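Local structure of surface layer protein (4UJ7) at residues T23-A28 / A33-T38. The protein is a surface layer protein of Geobacillus stearothermophilus that probably self-assembles into the cell's outer lattice, this chain being domains 5 and 6, the second of which binds calcium. Residues are numbered along the deposited sequence; the frame is centred on the assembly and turned at random. Where two conformers were deposited one is given.
Sequences TGVSVA and ATFKVT
Val25 meets the phenyl ring of Phe35 at an oblique slant. The touching branch is CG2 of Val25, 3.7 Å from CD2 of Phe35, and the two side chains cross at about a right angle. Beyond Val25, the Phe35 side chain also touches Val20, Val77 and Ile91, as well as Asp21 and Ser22 in the loop before residue 23. The two methyls of Val25 divide the work. CG1 stands anti to the backbone N (chi1 171°) and reaches CB of Ala33 at 4.0 Å, while CG2 goes to the ring. Val27 adds a looser contact, its CG2 lying 4.4 Å from CB of Ala33. All four residues are buried and the contact is purely apolar. The strands run nearly antiparallel, at 164°, with their axes 7.9 Å apart at the closest, yet they belong to different sheets. Strand 25-28 is hydrogen-bonded through its backbone to Pro101, Asn103 and Val105 of the parallel strand 96-105. Strand 32-41 lies between strands 15-20 and 74-81. The turn between them forms a beta arch, passing from one sheet to the other, and its inward side chains fill the core of the Ig-like beta sandwich of a BIG2 domain.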
ATOM      1  N   THR A  23       4.658  -9.056  -9.187  1.00 16.35           N
ATOM      2  CA  THR A  23       5.559  -9.937  -9.946  0.50 15.65           C
ATOM      3  C   THR A  23       6.830  -9.196 -10.334  1.00 16.87           C
ATOM      4  O   THR A  23       7.678  -9.718 -11.070  1.00 18.13           O
ATOM      5  CB  THR A  23       4.914 -10.490 -11.237  0.50 14.50           C
ATOM      6  OG1 THR A  23       4.594  -9.396 -12.100  0.50 12.50           O
ATOM      7  CG2 THR A  23       3.675 -11.349 -10.931  0.50 14.89           C
ATOM      8  N   GLY A  24       6.975  -7.975  -9.823  1.00 16.75           N
ATOM      9  CA  GLY A  24       8.150  -7.166 -10.146  1.00 17.00           C
ATOM     10  C   GLY A  24       7.882  -5.701  -9.924  1.00 17.58           C
ATOM     11  O   GLY A  24       6.786  -5.199 -10.192  1.00 19.32           O
ATOM     12  N   VAL A  25       8.887  -5.009  -9.401  1.00 16.77           N
ATOM     13  CA  VAL A  25       8.764  -3.599  -9.139  1.00 17.46           C
ATOM     14  C   VAL A  25       9.316  -2.826 -10.324  1.00 17.95           C
ATOM     15  O   VAL A  25      10.368  -3.168 -10.839  1.00 19.53           O
ATOM     16  CB  VAL A  25       9.516  -3.242  -7.842  1.00 17.72           C
ATOM     17  CG1 VAL A  25       9.596  -1.739  -7.649  1.00 18.39           C
ATOM     18  CG2 VAL A  25       8.823  -3.902  -6.650  1.00 18.37           C
ATOM     19  N   SER A  26       8.588  -1.791 -10.736  1.00 18.57           N
ATOM     20  CA  SER A  26       8.978  -0.927 -11.854  1.00 19.55           C
ATOM     21  C   SER A  26       8.890   0.511 -11.380  1.00 18.31           C
ATOM     22  O   SER A  26       7.802   1.041 -11.183  1.00 17.57           O
ATOM     23  CB  SER A  26       7.999  -1.120 -13.012  1.00 22.56           C
ATOM     24  OG  SER A  26       7.805  -2.487 -13.309  1.00 25.64           O
ATOM     25  N   VAL A  27      10.036   1.152 -11.203  1.00 18.59           N
ATOM     26  CA  VAL A  27      10.062   2.467 -10.573  1.00 18.16           C
ATOM     27  C   VAL A  27      11.078   3.406 -11.235  1.00 18.69           C
ATOM     28  O   VAL A  27      12.133   2.953 -11.661  1.00 19.00           O
ATOM     29  CB  VAL A  27      10.303   2.311  -9.041  1.00 18.99           C
ATOM     30  CG1 VAL A  27      11.677   1.722  -8.702  1.00 18.69           C
ATOM     31  CG2 VAL A  27      10.050   3.616  -8.320  1.00 20.69           C
ATOM     32  N   ALA A  28      10.749   4.693 -11.331  1.00 18.32           N
ATOM     33  CA  ALA A  28      11.729   5.687 -11.786  1.00 18.76           C
ATOM     34  C   ALA A  28      12.789   5.953 -10.723  1.00 19.83           C
ATOM     35  O   ALA A  28      12.524   5.875  -9.533  1.00 18.80           O
ATOM     36  CB  ALA A  28      11.045   6.983 -12.201  1.00 19.20           C
ATOM     37  N   ALA A  33       8.341   2.530  -4.432  1.00 16.42           N
ATOM     38  CA  ALA A  33       7.145   1.721  -4.686  1.00 16.96           C
ATOM     39  C   ALA A  33       6.980   0.703  -3.558  1.00 16.54           C
ATOM     40  O   ALA A  33       7.949   0.348  -2.881  1.00 16.69           O
ATOM     41  CB  ALA A  33       7.260   1.034  -6.042  1.00 17.96           C
ATOM     42  N   THR A  34       5.754   0.252  -3.321  1.00 15.51           N
ATOM     43  CA  THR A  34       5.523  -0.741  -2.268  1.00 15.41           C
ATOM     44  C   THR A  34       4.845  -1.984  -2.815  1.00 14.79           C
ATOM     45  O   THR A  34       4.189  -1.945  -3.874  1.00 16.06           O
ATOM     46  CB  THR A  34       4.692  -0.201  -1.078  1.00 16.38           C
ATOM     47  OG1 THR A  34       3.326  -0.006  -1.474  1.00 18.19           O
ATOM     48  CG2 THR A  34       5.246   1.141  -0.577  1.00 16.56           C
ATOM     49  N   PHE A  35       5.012  -3.089  -2.095  1.00 14.13           N
ATOM     50  CA  PHE A  35       4.219  -4.292  -2.331  1.00 13.63           C
ATOM     51  C   PHE A  35       4.021  -5.045  -1.028  1.00 14.17           C
ATOM     52  O   PHE A  35       4.683  -4.749  -0.031  1.00 13.70           O
ATOM     53  CB  PHE A  35       4.817  -5.175  -3.446  1.00 13.58           C
ATOM     54  CG  PHE A  35       6.168  -5.778  -3.124  1.00 13.27           C
ATOM     55  CD1 PHE A  35       6.263  -7.008  -2.481  1.00 13.65           C
ATOM     56  CD2 PHE A  35       7.342  -5.144  -3.516  1.00 13.77           C
ATOM     57  CE1 PHE A  35       7.497  -7.585  -2.212  1.00 13.17           C
ATOM     58  CE2 PHE A  35       8.592  -5.715  -3.240  1.00 13.58           C
ATOM     59  CZ  PHE A  35       8.666  -6.938  -2.585  1.00 13.94           C
ATOM     60  N   LYS A  36       3.110  -6.009  -1.028  1.00 14.34           N
ATOM     61  CA  LYS A  36       2.744  -6.725   0.179  1.00 14.64           C
ATOM     62  C   LYS A  36       3.184  -8.158   0.184  1.00 15.14           C
ATOM     63  O   LYS A  36       3.117  -8.839  -0.838  1.00 14.93           O
ATOM     64  CB  LYS A  36       1.244  -6.654   0.412  1.00 16.98           C
ATOM     65  CG  LYS A  36       0.816  -5.282   0.907  1.00 19.15           C
ATOM     66  CD  LYS A  36      -0.689  -5.202   1.015  1.00 20.28           C
ATOM     67  CE  LYS A  36      -1.082  -3.876   1.641  1.00 24.39           C
ATOM     68  NZ  LYS A  36      -2.547  -3.701   1.493  1.00 25.39           N
ATOM     69  N   VAL A  37       3.638  -8.582   1.351  1.00 15.16           N
ATOM     70  CA  VAL A  37       4.020  -9.965   1.607  1.00 15.69           C
ATOM     71  C   VAL A  37       3.009 -10.551   2.579  1.00 16.06           C
ATOM     72  O   VAL A  37       2.629  -9.900   3.557  1.00 15.56           O
ATOM     73  CB  VAL A  37       5.435 -10.014   2.243  1.00 17.35           C
ATOM     74  CG1 VAL A  37       5.680 -11.336   2.969  1.00 17.57           C
ATOM     75  CG2 VAL A  37       6.473  -9.738   1.177  1.00 18.84           C
ATOM     76  N   THR A  38       2.587 -11.788   2.314  1.00 15.46           N
ATOM     77  CA  THR A  38       1.768 -12.542   3.275  0.50 15.07           C
ATOM     78  C   THR A  38       2.328 -13.952   3.437  1.00 15.37           C
ATOM     79  O   THR A  38       2.417 -14.706   2.478  1.00 15.43           O
ATOM     80  CB  THR A  38       0.277 -12.639   2.886  0.50 15.72           C
ATOM     81  OG1 THR A  38      -0.246 -11.346   2.559  0.50 14.78           O
ATOM     82  CG2 THR A  38      -0.537 -13.196   4.055  0.50 16.62           C
TER